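Local coordinates for nonsense-mediated mRNA decay protein 2 (Saccharomyces cerevisiae, PDB 4LUN) that takes part in the nonsense-mediated decay of mRNAs that carry premature stop codons, this chain being its N-terminal MIF4G domain, at residues G4-L9 / L150-V155; V74-C79 / E95-L100; L81-K86 / L144-E149; R107-L112 / G154-L159; R139-L144 / A204-K209. One frame throughout, in Å; residues are numbered along the deposited sequence.

Contact 1: G4-L9 / L150-V155; sequences GRKKEL and LYLVGV
The CA atoms of Lys-6 and Val-153 come within 5.5 Å, so helix 3-17 lies close against the C-terminal end of helix 130-152. That end is a Schellman motif: Gly-154, whose positive phi suits a residue without a side chain, is the C-prime residue, with Val-155 N bonded to Leu-150 O and Gly-154 N to Tyr-151 O. Leu-9 and Val-153 run alongside each other in the same direction, their CB atoms 4.1 Å apart. With CG1 beside the backbone N and anti to the carbonyl carbon (chi1 -61°), Val-153 sets this methyl 4.1 Å from Lys-6 O and against Leu-9 CD1. The side chain of Lys-6 touches through its methylenes, CG on Val-153 CG1 and CE 4.4 Å from Leu-152 CD1. Arg-5, not touching 150-155, forms salt bridges through NH1 with Glu-8 OE1 (2.8 Å) and through NH2 with Glu-95. No hydrogen bond joins the segments, which implies that they are held by apolar contact, while Val-153 O takes a hydrogen bond from Asn-13 ND2 of helix 3-17.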
# COMPACT_ATOMS: atom_id res chain seq x y z
N GLY A 4 -16.04 -13.76 -5.19
CA GLY A 4 -16.70 -14.08 -6.45
C GLY A 4 -16.63 -12.94 -7.44
O GLY A 4 -16.33 -13.14 -8.62
N ARG A 5 -16.92 -11.73 -6.97
CA ARG A 5 -16.86 -10.54 -7.82
C ARG A 5 -15.42 -10.20 -8.19
O ARG A 5 -15.15 -9.74 -9.31
CB ARG A 5 -17.53 -9.35 -7.12
CG ARG A 5 -17.54 -8.07 -7.94
CD ARG A 5 -18.23 -8.27 -9.28
NE ARG A 5 -18.23 -7.04 -10.06
CZ ARG A 5 -18.56 -6.96 -11.35
NH1 ARG A 5 -18.91 -8.05 -12.02
NH2 ARG A 5 -18.53 -5.79 -11.97
N LYS A 6 -14.49 -10.41 -7.27
CA LYS A 6 -13.07 -10.24 -7.58
C LYS A 6 -12.69 -11.13 -8.75
O LYS A 6 -12.02 -10.70 -9.69
CB LYS A 6 -12.19 -10.58 -6.38
CG LYS A 6 -12.07 -9.49 -5.33
CD LYS A 6 -10.98 -9.84 -4.33
CE LYS A 6 -10.76 -8.72 -3.32
NZ LYS A 6 -12.04 -8.07 -2.94
N LYS A 7 -13.13 -12.39 -8.70
CA LYS A 7 -12.79 -13.34 -9.75
C LYS A 7 -13.48 -13.01 -11.08
O LYS A 7 -12.88 -13.15 -12.15
CB LYS A 7 -13.09 -14.78 -9.29
CG LYS A 7 -12.16 -15.24 -8.16
CD LYS A 7 -12.50 -16.64 -7.67
CE LYS A 7 -13.03 -16.61 -6.24
NZ LYS A 7 -12.15 -17.38 -5.31
N GLU A 8 -14.72 -12.54 -11.01
CA GLU A 8 -15.42 -12.07 -12.21
C GLU A 8 -14.64 -10.96 -12.91
O GLU A 8 -14.43 -11.01 -14.12
CB GLU A 8 -16.81 -11.53 -11.85
CG GLU A 8 -17.86 -12.57 -11.50
CD GLU A 8 -19.22 -11.95 -11.24
OE1 GLU A 8 -19.47 -10.83 -11.74
OE2 GLU A 8 -20.04 -12.57 -10.52
N LEU A 9 -14.24 -9.96 -12.13
CA LEU A 9 -13.47 -8.83 -12.67
C LEU A 9 -12.10 -9.28 -13.15
O LEU A 9 -11.62 -8.81 -14.19
CB LEU A 9 -13.28 -7.76 -11.60
CG LEU A 9 -14.51 -6.90 -11.27
CD1 LEU A 9 -14.21 -6.00 -10.08
CD2 LEU A 9 -14.91 -6.06 -12.48
N LEU A 150 -6.40 -3.44 -6.77
CA LEU A 150 -6.36 -3.45 -8.24
C LEU A 150 -5.46 -4.55 -8.79
O LEU A 150 -5.62 -5.00 -9.94
CB LEU A 150 -5.93 -2.09 -8.80
CG LEU A 150 -6.97 -1.00 -8.61
CD1 LEU A 150 -6.34 0.37 -8.87
CD2 LEU A 150 -8.14 -1.25 -9.56
N TYR A 151 -4.49 -4.97 -7.98
CA TYR A 151 -3.68 -6.11 -8.32
C TYR A 151 -4.55 -7.36 -8.28
O TYR A 151 -4.50 -8.20 -9.18
CB TYR A 151 -2.49 -6.25 -7.34
CG TYR A 151 -1.81 -7.59 -7.47
CD1 TYR A 151 -0.80 -7.79 -8.40
CD2 TYR A 151 -2.20 -8.67 -6.68
CE1 TYR A 151 -0.20 -9.03 -8.54
CE2 TYR A 151 -1.61 -9.90 -6.81
CZ TYR A 151 -0.61 -10.08 -7.74
OH TYR A 151 -0.01 -11.32 -7.85
N LEU A 152 -5.36 -7.48 -7.23
CA LEU A 152 -6.13 -8.71 -7.04
C LEU A 152 -7.22 -8.89 -8.10
O LEU A 152 -7.69 -10.02 -8.33
CB LEU A 152 -6.74 -8.76 -5.64
CG LEU A 152 -5.72 -8.97 -4.51
CD1 LEU A 152 -6.38 -8.69 -3.17
CD2 LEU A 152 -5.14 -10.39 -4.56
N VAL A 153 -7.63 -7.81 -8.74
CA VAL A 153 -8.58 -7.93 -9.85
C VAL A 153 -7.90 -7.93 -11.22
O VAL A 153 -8.57 -7.85 -12.24
CB VAL A 153 -9.75 -6.90 -9.78
CG1 VAL A 153 -10.56 -7.11 -8.51
CG2 VAL A 153 -9.23 -5.47 -9.88
N GLY A 154 -6.58 -8.04 -11.25
CA GLY A 154 -5.89 -8.22 -12.51
C GLY A 154 -5.69 -6.97 -13.35
O GLY A 154 -5.38 -7.06 -14.54
N VAL A 155 -5.83 -5.80 -12.74
CA VAL A 155 -5.57 -4.56 -13.46
C VAL A 155 -4.08 -4.22 -13.40
O VAL A 155 -3.43 -4.03 -14.44
CB VAL A 155 -6.40 -3.41 -12.87
CG1 VAL A 155 -6.01 -2.08 -13.53
CG2 VAL A 155 -7.88 -3.68 -13.08

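Contact 2: V74-C79 / E95-L100; sequences VTVTEC and EIISGL
Val-76 splits its two methyls between two partners: CG1, only roughly anti to the backbone N (chi1 150°), reaches Ile-97, while CG2 is turned to Leu-100. The two helices, 69-81 and 87-104, are successive members of the all-helical HEAT-repeat-like MIF4G fold, and this is a buried apolar seam between them. In Ile-97, CG1 sits beside the backbone N (chi1 -62°), and a folded chi2 (-57°) brings the terminal CD1 across to the neighbouring helix even though the CA atoms of Val-76 and Ile-97 are 8.3 Å apart. These two side chains meet at a slant. Leu-100 stands one helical turn further on, and its side chain and that of Val-76 run antiparallel past one another. A beta-branched valine suits the near side, since a short residue with two methyls can serve both partners, whereas the longer isoleucine and leucine span the gap from the other helix. Much of the surroundings of Val-76 is apolar too: Leu-112 of helix 106-116, Leu-44 of helix 34-44 and Phe-48 also touch it, and Phe-108 packs on Leu-100. With no polar group taking part, shape decides the fit. It is uneven: Val-76 CG2 meets Leu-100 CD1 at an ordinary 3.8 Å, but Val-76 CG1 and Ile-97 CD1 are pressed to 3.5 Å, tighter than usual for two methyl carbons.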
# COMPACT_ATOMS: atom_id res chain seq x y z
N VAL A 74 -4.38 11.22 -16.55
CA VAL A 74 -3.92 12.17 -15.54
C VAL A 74 -4.97 12.40 -14.45
O VAL A 74 -4.65 12.38 -13.25
CB VAL A 74 -3.55 13.53 -16.16
CG1 VAL A 74 -3.21 14.54 -15.07
CG2 VAL A 74 -2.37 13.36 -17.11
N THR A 75 -6.22 12.61 -14.85
CA THR A 75 -7.30 12.83 -13.90
C THR A 75 -7.49 11.65 -12.96
O THR A 75 -7.57 11.83 -11.74
CB THR A 75 -8.63 13.12 -14.63
OG1 THR A 75 -8.49 14.29 -15.43
CG2 THR A 75 -9.76 13.31 -13.63
N VAL A 76 -7.55 10.45 -13.52
CA VAL A 76 -7.73 9.24 -12.72
C VAL A 76 -6.52 8.98 -11.81
O VAL A 76 -6.68 8.53 -10.67
CB VAL A 76 -8.00 8.02 -13.64
CG1 VAL A 76 -7.49 6.74 -13.02
CG2 VAL A 76 -9.49 7.92 -13.95
N THR A 77 -5.32 9.29 -12.30
CA THR A 77 -4.11 9.11 -11.50
C THR A 77 -4.21 9.93 -10.21
O THR A 77 -3.92 9.43 -9.13
CB THR A 77 -2.84 9.54 -12.25
OG1 THR A 77 -2.68 8.73 -13.42
CG2 THR A 77 -1.61 9.35 -11.36
N GLU A 78 -4.64 11.18 -10.35
CA GLU A 78 -4.83 12.05 -9.21
C GLU A 78 -5.94 11.53 -8.29
O GLU A 78 -5.77 11.48 -7.08
CB GLU A 78 -5.15 13.47 -9.68
CG GLU A 78 -4.60 14.56 -8.79
CD GLU A 78 -4.22 15.80 -9.56
OE1 GLU A 78 -3.05 16.25 -9.43
OE2 GLU A 78 -5.07 16.33 -10.31
N CYS A 79 -7.07 11.13 -8.87
CA CYS A 79 -8.18 10.61 -8.08
C CYS A 79 -7.81 9.34 -7.33
O CYS A 79 -8.19 9.16 -6.17
CB CYS A 79 -9.40 10.33 -8.97
SG CYS A 79 -10.09 11.82 -9.70
N GLU A 95 -14.12 -0.76 -9.28
CA GLU A 95 -15.08 -0.97 -10.36
C GLU A 95 -14.87 0.02 -11.51
O GLU A 95 -14.95 -0.35 -12.68
CB GLU A 95 -16.52 -0.85 -9.84
CG GLU A 95 -16.93 -1.97 -8.90
CD GLU A 95 -17.36 -3.23 -9.63
OE1 GLU A 95 -17.42 -3.23 -10.88
OE2 GLU A 95 -17.67 -4.23 -8.94
N ILE A 96 -14.61 1.28 -11.16
CA ILE A 96 -14.36 2.32 -12.14
C ILE A 96 -13.07 2.08 -12.94
O ILE A 96 -13.06 2.19 -14.16
CB ILE A 96 -14.29 3.70 -11.46
CG1 ILE A 96 -15.65 4.04 -10.85
CG2 ILE A 96 -13.84 4.77 -12.43
CD1 ILE A 96 -15.60 5.13 -9.80
N ILE A 97 -11.99 1.74 -12.25
CA ILE A 97 -10.74 1.46 -12.94
C ILE A 97 -10.87 0.22 -13.81
O ILE A 97 -10.32 0.18 -14.90
CB ILE A 97 -9.55 1.31 -11.96
CG1 ILE A 97 -9.33 2.61 -11.18
CG2 ILE A 97 -8.27 0.93 -12.71
CD1 ILE A 97 -9.08 3.80 -12.07
N SER A 98 -11.59 -0.79 -13.33
CA SER A 98 -11.81 -2.01 -14.11
C SER A 98 -12.56 -1.71 -15.40
O SER A 98 -12.22 -2.25 -16.45
CB SER A 98 -12.57 -3.06 -13.30
OG SER A 98 -11.78 -3.55 -12.23
N GLY A 99 -13.57 -0.84 -15.32
CA GLY A 99 -14.32 -0.43 -16.50
C GLY A 99 -13.44 0.26 -17.52
O GLY A 99 -13.49 -0.03 -18.71
N LEU A 100 -12.62 1.19 -17.05
CA LEU A 100 -11.72 1.93 -17.92
C LEU A 100 -10.69 0.99 -18.53
O LEU A 100 -10.37 1.11 -19.71
CB LEU A 100 -11.04 3.06 -17.15
CG LEU A 100 -11.91 4.30 -16.96
CD1 LEU A 100 -11.36 5.16 -15.86
CD2 LEU A 100 -11.99 5.07 -18.27

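Contact 3: L81-K86 / L144-E149; sequences LNVLNK and LRVFTE
Val-83 and Val-146 form the packed part, with Val-83 CB 4.1 Å from Val-146 CG2. Two compact beta-branched residues suit a meeting of loop and helix with CA atoms 7.9 Å apart. The other part is polar and faces solvent. Asn-85, exposed at the centre of an inverse gamma turn, holds OD1 3.9 Å from Arg-145 NH1, their amide and guanidinium planes 67° apart. A water rather than a direct hydrogen bond links them, donating to OD1 at 2.8 Å and accepting from NH1 at 3.0 Å. A bend at chi2 (-95°) lets Arg-145 NE meet the anti lone pair of Glu-149 OE2 in a salt bridge of 3.0 Å, while NH2 bonds to Asn-87 OD1. A leucine in place of Arg-145 would probably leave Glu-149 without its charge partner, and Asn-87 OD1 and the water without their N-H donors. The loop joins helix 69-81 to helix 87-104, whose Val-90 touches Arg-145; helix 182-190 packs on Phe-147 and Thr-148, helix 201-210 on Leu-144, Thr-148 and, through Lys-210, Arg-145.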
# COMPACT_ATOMS: atom_id res chain seq x y z
N LEU A 81 -4.82 8.29 -6.36
CA LEU A 81 -3.84 8.55 -5.31
C LEU A 81 -4.50 9.20 -4.10
O LEU A 81 -3.96 9.18 -3.01
CB LEU A 81 -2.71 9.43 -5.84
CG LEU A 81 -1.73 8.82 -6.85
CD1 LEU A 81 -0.80 9.89 -7.40
CD2 LEU A 81 -0.92 7.72 -6.20
N ASN A 82 -5.68 9.78 -4.31
CA ASN A 82 -6.37 10.50 -3.24
C ASN A 82 -7.62 9.80 -2.72
O ASN A 82 -8.41 10.40 -1.99
CB ASN A 82 -6.71 11.92 -3.71
CG ASN A 82 -5.48 12.78 -3.89
OD1 ASN A 82 -4.62 12.86 -3.01
ND2 ASN A 82 -5.39 13.44 -5.04
N VAL A 83 -7.81 8.54 -3.08
CA VAL A 83 -8.94 7.77 -2.55
C VAL A 83 -8.85 7.72 -1.03
O VAL A 83 -7.79 7.46 -0.47
CB VAL A 83 -8.98 6.33 -3.13
CG1 VAL A 83 -10.12 5.53 -2.51
CG2 VAL A 83 -9.13 6.37 -4.64
N LEU A 84 -9.97 7.99 -0.36
CA LEU A 84 -10.01 8.00 1.10
C LEU A 84 -9.76 6.60 1.65
O LEU A 84 -9.78 5.62 0.91
CB LEU A 84 -11.37 8.51 1.57
CG LEU A 84 -11.86 9.82 0.95
CD1 LEU A 84 -13.33 10.06 1.27
CD2 LEU A 84 -11.00 10.98 1.43
N ASN A 85 -9.51 6.51 2.96
CA ASN A 85 -9.48 5.20 3.60
C ASN A 85 -10.88 4.81 4.05
O ASN A 85 -11.21 4.85 5.24
CB ASN A 85 -8.50 5.15 4.77
CG ASN A 85 -8.44 3.77 5.41
OD1 ASN A 85 -8.75 2.76 4.77
ND2 ASN A 85 -8.04 3.73 6.68
N LYS A 86 -11.72 4.48 3.08
CA LYS A 86 -13.06 4.01 3.34
C LYS A 86 -13.26 2.81 2.44
O LYS A 86 -13.02 2.89 1.23
CB LYS A 86 -14.09 5.11 3.03
CG LYS A 86 -13.94 6.36 3.89
CD LYS A 86 -15.08 7.35 3.65
CE LYS A 86 -16.43 6.81 4.10
NZ LYS A 86 -16.68 6.99 5.57
N LEU A 144 -1.01 1.87 -0.98
CA LEU A 144 -0.70 0.44 -1.05
C LEU A 144 -1.98 -0.38 -1.05
O LEU A 144 -2.08 -1.38 -1.76
CB LEU A 144 0.19 0.03 0.14
CG LEU A 144 0.52 -1.46 0.31
CD1 LEU A 144 1.39 -1.95 -0.85
CD2 LEU A 144 1.23 -1.66 1.64
N ARG A 145 -2.97 0.05 -0.28
CA ARG A 145 -4.21 -0.73 -0.20
C ARG A 145 -4.91 -0.72 -1.55
O ARG A 145 -5.33 -1.77 -2.06
CB ARG A 145 -5.12 -0.14 0.88
CG ARG A 145 -6.32 -1.02 1.21
CD ARG A 145 -7.54 -0.60 0.44
NE ARG A 145 -8.66 -1.50 0.69
CZ ARG A 145 -9.57 -1.31 1.63
NH1 ARG A 145 -9.50 -0.23 2.41
NH2 ARG A 145 -10.56 -2.18 1.79
N VAL A 146 -5.01 0.46 -2.14
CA VAL A 146 -5.68 0.62 -3.43
C VAL A 146 -4.93 -0.14 -4.52
O VAL A 146 -5.55 -0.79 -5.37
CB VAL A 146 -5.85 2.11 -3.78
CG1 VAL A 146 -6.25 2.28 -5.24
CG2 VAL A 146 -6.89 2.76 -2.85
N PHE A 147 -3.60 -0.04 -4.50
CA PHE A 147 -2.79 -0.78 -5.46
C PHE A 147 -3.11 -2.26 -5.38
O PHE A 147 -3.28 -2.92 -6.41
CB PHE A 147 -1.30 -0.60 -5.21
CG PHE A 147 -0.46 -1.49 -6.08
CD1 PHE A 147 -0.07 -1.06 -7.33
CD2 PHE A 147 -0.10 -2.76 -5.66
CE1 PHE A 147 0.68 -1.89 -8.17
CE2 PHE A 147 0.65 -3.59 -6.48
CZ PHE A 147 1.04 -3.14 -7.74
N THR A 148 -3.15 -2.78 -4.16
CA THR A 148 -3.31 -4.21 -3.95
C THR A 148 -4.69 -4.70 -4.39
O THR A 148 -4.81 -5.79 -4.97
CB THR A 148 -3.00 -4.59 -2.49
OG1 THR A 148 -1.68 -4.14 -2.17
CG2 THR A 148 -3.01 -6.11 -2.33
N GLU A 149 -5.71 -3.88 -4.16
CA GLU A 149 -7.06 -4.25 -4.57
C GLU A 149 -7.12 -4.33 -6.10
O GLU A 149 -7.80 -5.21 -6.66
CB GLU A 149 -8.10 -3.25 -4.06
CG GLU A 149 -8.19 -3.09 -2.54
CD GLU A 149 -8.81 -4.28 -1.82
OE1 GLU A 149 -9.11 -5.31 -2.46
OE2 GLU A 149 -9.01 -4.16 -0.59
O HOH W 1 -7.57 2.06 2.34

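Contact 4: R107-L112 / G154-L159; sequences RFTSPL and GVFRTL
The methyl CG2 of Thr-109 is set against a backbone carbonyl, 3.5 Å from Val-155 O, and this carbon-to-oxygen approach is the nearest pair of an otherwise apolar contact. The same methyl also lies 3.7 Å from Val-155 CG1. Thr-109 belongs to helix 106-116, kinked at Pro-111, whose ring nitrogen has no hydrogen to give to the turn before; Val-155 belongs to the loop that follows the Schellman end of helix 130-152. Thr-109 and Leu-112 both reach the Phe-156 ring at its edge, near the ring plane. Leu-112 brings CD2 to 3.9 Å from Phe-156 CZ, its side chain crossing the phenylalanine at about a right angle, and Thr-109 CG2 lies 4.2 Å from Phe-156 CD1. The first torsion of Thr-109 (chi1 -50°) sorts the two branches of the side chain: CG2, anti to the backbone N, is sent to the loop, while OG1 is hydrogen-bonded to His-101 ND1. Threonine thus suits its place, with a methyl that lies against the Val-155 carbonyl, its CG1 methyl and the Phe-156 ring edge, and a hydroxyl for His-101. Phe-156 supplies a broad flat group able to meet two helix residues along one rim. Beyond the two segments, Phe-147 of helix 130-152 meets the Phe-156 ring, Trp-17 NE1 of helix 3-17 is hydrogen-bonded to Val-155 O, Ile-97 of helix 87-104 packs on Val-155, and Val-76 of helix 69-81 touches Leu-112.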
# COMPACT_ATOMS: atom_id res chain seq x y z
N ARG A 107 -3.24 0.91 -23.21
CA ARG A 107 -3.01 2.32 -23.50
C ARG A 107 -3.56 3.23 -22.39
O ARG A 107 -3.14 4.37 -22.27
CB ARG A 107 -3.52 2.71 -24.89
CG ARG A 107 -5.00 2.51 -25.12
CD ARG A 107 -5.35 2.70 -26.60
NE ARG A 107 -6.79 2.82 -26.79
CZ ARG A 107 -7.61 1.79 -27.00
NH1 ARG A 107 -7.13 0.55 -27.05
NH2 ARG A 107 -8.91 1.99 -27.15
N PHE A 108 -4.48 2.71 -21.58
CA PHE A 108 -4.91 3.41 -20.36
C PHE A 108 -4.13 2.91 -19.14
O PHE A 108 -3.58 3.71 -18.39
CB PHE A 108 -6.41 3.22 -20.12
CG PHE A 108 -6.86 3.56 -18.72
CD1 PHE A 108 -7.09 4.87 -18.34
CD2 PHE A 108 -7.07 2.56 -17.78
CE1 PHE A 108 -7.50 5.18 -17.06
CE2 PHE A 108 -7.48 2.86 -16.49
CZ PHE A 108 -7.70 4.17 -16.13
N THR A 109 -4.11 1.60 -18.96
CA THR A 109 -3.55 1.02 -17.72
C THR A 109 -2.03 1.15 -17.58
O THR A 109 -1.52 1.38 -16.47
CB THR A 109 -4.01 -0.45 -17.55
OG1 THR A 109 -5.43 -0.50 -17.72
CG2 THR A 109 -3.65 -0.97 -16.16
N SER A 110 -1.30 0.99 -18.68
CA SER A 110 0.15 1.13 -18.64
C SER A 110 0.63 2.49 -18.10
O SER A 110 1.37 2.53 -17.10
CB SER A 110 0.81 0.78 -19.98
OG SER A 110 2.18 1.17 -20.01
N PRO A 111 0.20 3.61 -18.71
CA PRO A 111 0.66 4.88 -18.14
C PRO A 111 0.09 5.17 -16.74
O PRO A 111 0.76 5.82 -15.94
CB PRO A 111 0.18 5.93 -19.16
CG PRO A 111 -0.93 5.26 -19.91
CD PRO A 111 -0.60 3.80 -19.94
N LEU A 112 -1.11 4.68 -16.45
CA LEU A 112 -1.69 4.85 -15.13
C LEU A 112 -0.83 4.12 -14.10
O LEU A 112 -0.49 4.68 -13.06
CB LEU A 112 -3.12 4.31 -15.07
CG LEU A 112 -3.71 4.21 -13.65
CD1 LEU A 112 -3.84 5.58 -13.01
CD2 LEU A 112 -5.04 3.48 -13.62
N GLY A 154 -6.58 -8.04 -11.25
CA GLY A 154 -5.89 -8.22 -12.51
C GLY A 154 -5.69 -6.97 -13.35
O GLY A 154 -5.38 -7.06 -14.54
N VAL A 155 -5.83 -5.80 -12.74
CA VAL A 155 -5.57 -4.56 -13.46
C VAL A 155 -4.08 -4.22 -13.40
O VAL A 155 -3.43 -4.03 -14.44
CB VAL A 155 -6.40 -3.41 -12.87
CG1 VAL A 155 -6.01 -2.08 -13.53
CG2 VAL A 155 -7.88 -3.68 -13.08
N PHE A 156 -3.55 -4.15 -12.19
CA PHE A 156 -2.14 -3.85 -11.93
C PHE A 156 -1.40 -5.15 -11.64
O PHE A 156 -1.45 -5.63 -10.52
CB PHE A 156 -2.01 -2.98 -10.69
CG PHE A 156 -2.41 -1.54 -10.87
CD1 PHE A 156 -2.64 -1.00 -12.12
CD2 PHE A 156 -2.52 -0.72 -9.75
CE1 PHE A 156 -2.99 0.34 -12.26
CE2 PHE A 156 -2.87 0.62 -9.88
CZ PHE A 156 -3.10 1.15 -11.14
N ARG A 157 -0.67 -5.69 -12.61
CA ARG A 157 -0.11 -7.02 -12.45
C ARG A 157 1.40 -7.09 -12.32
O ARG A 157 1.92 -7.78 -11.44
CB ARG A 157 -0.51 -7.91 -13.63
CG ARG A 157 -1.98 -7.77 -14.01
CD ARG A 157 -2.35 -8.76 -15.12
NE ARG A 157 -1.69 -8.46 -16.39
CZ ARG A 157 -1.80 -9.22 -17.48
NH1 ARG A 157 -2.54 -10.32 -17.44
NH2 ARG A 157 -1.18 -8.89 -18.60
N THR A 158 2.11 -6.41 -13.21
CA THR A 158 3.55 -6.60 -13.32
C THR A 158 4.18 -5.43 -14.06
O THR A 158 3.51 -4.74 -14.83
CB THR A 158 3.86 -7.93 -14.07
OG1 THR A 158 5.27 -8.03 -14.30
CG2 THR A 158 3.14 -7.97 -15.41
N LEU A 159 5.47 -5.19 -13.83
CA LEU A 159 6.16 -4.17 -14.58
C LEU A 159 6.21 -4.54 -16.05
O LEU A 159 6.41 -3.68 -16.90
CB LEU A 159 7.59 -3.97 -14.06
CG LEU A 159 7.71 -3.38 -12.65
CD1 LEU A 159 9.15 -3.41 -12.18
CD2 LEU A 159 7.17 -1.95 -12.59

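Contact 5: R139-L144 / A204-K209; sequences RVKGNL and ATAFIK
Leu-144 meets the ring of Phe-207 most closely through CD2, 3.5 Å from Phe-207 CD1, with CG behind it at 3.8 Å from the same carbon. The two side chains cross at about a right angle. Beside this pair Lys-141 lays its aliphatic chain against Ala-206, CD to CB 3.9 Å; the small alanine lets the helices approach, CA to CA 7.5 Å between Lys-141 and Ala-206. With CG anti to the backbone N (chi1 -170°), the ring at the end of the Phe-207 side chain is brought up to Leu-144. Further out, Ile-186 and Leu-187 of helix 182-190 pack on Leu-144, Leu-187 and Phe-239 touch Phe-207, and Phe-211 meets its ring, planes at about 40°. Replacing Leu-144 with an alanine would probably open a gap beside Phe-207 and let its ring shift. Because carbon alone meets carbon here, the pairing of helices 130-152 and 201-210 depends on van der Waals packing and burial, with Lys-141 at the rim giving only methylenes.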
# COMPACT_ATOMS: atom_id res chain seq x y z
N ARG A 139 -0.69 8.04 4.10
CA ARG A 139 -0.95 8.15 2.68
C ARG A 139 -0.43 6.92 1.93
O ARG A 139 -1.13 6.36 1.08
CB ARG A 139 -0.33 9.43 2.12
CG ARG A 139 -0.55 9.58 0.64
CD ARG A 139 -0.42 11.02 0.17
NE ARG A 139 -0.96 11.16 -1.18
CZ ARG A 139 -2.10 11.77 -1.47
NH1 ARG A 139 -2.84 12.32 -0.51
NH2 ARG A 139 -2.50 11.84 -2.74
N VAL A 140 0.79 6.52 2.25
CA VAL A 140 1.41 5.34 1.62
C VAL A 140 0.57 4.09 1.82
O VAL A 140 0.41 3.30 0.89
CB VAL A 140 2.83 5.12 2.18
CG1 VAL A 140 3.34 3.71 1.80
CG2 VAL A 140 3.76 6.17 1.62
N LYS A 141 0.03 3.93 3.03
CA LYS A 141 -0.76 2.75 3.36
C LYS A 141 -2.03 2.74 2.53
O LYS A 141 -2.45 1.69 2.07
CB LYS A 141 -1.09 2.70 4.86
CG LYS A 141 0.13 2.45 5.72
CD LYS A 141 -0.23 2.15 7.18
CE LYS A 141 -1.15 3.18 7.77
NZ LYS A 141 -1.22 3.04 9.27
N GLY A 142 -2.64 3.90 2.36
CA GLY A 142 -3.83 4.00 1.52
C GLY A 142 -3.52 3.68 0.07
O GLY A 142 -4.28 2.97 -0.61
N ASN A 143 -2.41 4.22 -0.42
CA ASN A 143 -1.98 3.94 -1.79
C ASN A 143 -1.66 2.47 -1.97
O ASN A 143 -1.98 1.88 -3.01
CB ASN A 143 -0.77 4.80 -2.15
CG ASN A 143 -1.11 6.28 -2.24
OD1 ASN A 143 -2.27 6.65 -2.46
ND2 ASN A 143 -0.10 7.14 -2.11
N LEU A 144 -1.01 1.87 -0.98
CA LEU A 144 -0.70 0.44 -1.05
C LEU A 144 -1.98 -0.38 -1.05
O LEU A 144 -2.08 -1.38 -1.76
CB LEU A 144 0.19 0.03 0.14
CG LEU A 144 0.52 -1.46 0.31
CD1 LEU A 144 1.39 -1.95 -0.85
CD2 LEU A 144 1.23 -1.66 1.64
N ALA A 204 3.48 -2.69 7.67
CA ALA A 204 3.53 -4.15 7.65
C ALA A 204 2.30 -4.73 8.34
O ALA A 204 1.68 -5.65 7.82
CB ALA A 204 4.78 -4.64 8.33
N THR A 205 1.96 -4.18 9.51
CA THR A 205 0.81 -4.71 10.25
C THR A 205 -0.51 -4.40 9.56
O THR A 205 -1.42 -5.23 9.53
CB THR A 205 0.78 -4.23 11.72
OG1 THR A 205 0.76 -2.80 11.76
CG2 THR A 205 2.02 -4.69 12.42
N ALA A 206 -0.61 -3.21 8.99
CA ALA A 206 -1.83 -2.86 8.26
C ALA A 206 -2.01 -3.76 7.06
O ALA A 206 -3.13 -4.11 6.70
CB ALA A 206 -1.79 -1.39 7.81
N PHE A 207 -0.90 -4.12 6.41
CA PHE A 207 -0.99 -4.92 5.19
C PHE A 207 -1.41 -6.35 5.48
O PHE A 207 -2.27 -6.90 4.79
CB PHE A 207 0.34 -4.89 4.42
CG PHE A 207 0.24 -5.48 3.03
CD1 PHE A 207 -0.35 -4.76 2.00
CD2 PHE A 207 0.74 -6.74 2.77
CE1 PHE A 207 -0.44 -5.30 0.72
CE2 PHE A 207 0.65 -7.29 1.50
CZ PHE A 207 0.06 -6.57 0.47
N ILE A 208 -0.84 -6.96 6.50
CA ILE A 208 -1.19 -8.35 6.80
C ILE A 208 -2.63 -8.46 7.29
O ILE A 208 -3.29 -9.46 7.03
CB ILE A 208 -0.24 -9.01 7.83
CG1 ILE A 208 -0.36 -8.36 9.22
CG2 ILE A 208 1.20 -9.00 7.32
CD1 ILE A 208 0.61 -8.94 10.23
N LYS A 209 -3.13 -7.44 7.99
CA LYS A 209 -4.49 -7.50 8.52
C LYS A 209 -5.52 -7.46 7.39
O LYS A 209 -6.54 -8.14 7.46
CB LYS A 209 -4.76 -6.33 9.47
CG LYS A 209 -4.13 -6.47 10.85
CD LYS A 209 -4.24 -5.13 11.60
CE LYS A 209 -3.54 -5.18 12.94
NZ LYS A 209 -3.37 -3.82 13.52

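From the N terminus, contact 1 closes the longest loop of the five, bringing helix 3-17 onto the end of helix 130-152. Within its span, contact 2 closes a short loop between helices 69-81 and 87-104, and contact 3, also enclosed by contact 1, ties the connection between those helices to helix 130-152. Contacts 2 and 3 cross along the chain, as do 3 and 4. Contact 4 opens after contact 2 has closed and ends on the same stretch as contact 1, sharing Gly-154 and Val-155. Contact 5 crosses contacts 1, 3 and 4, shares Leu-144 with contact 3, and carries the fold on to helix 201-210. Helix 130-152 or its exit loop serves all but contact 2.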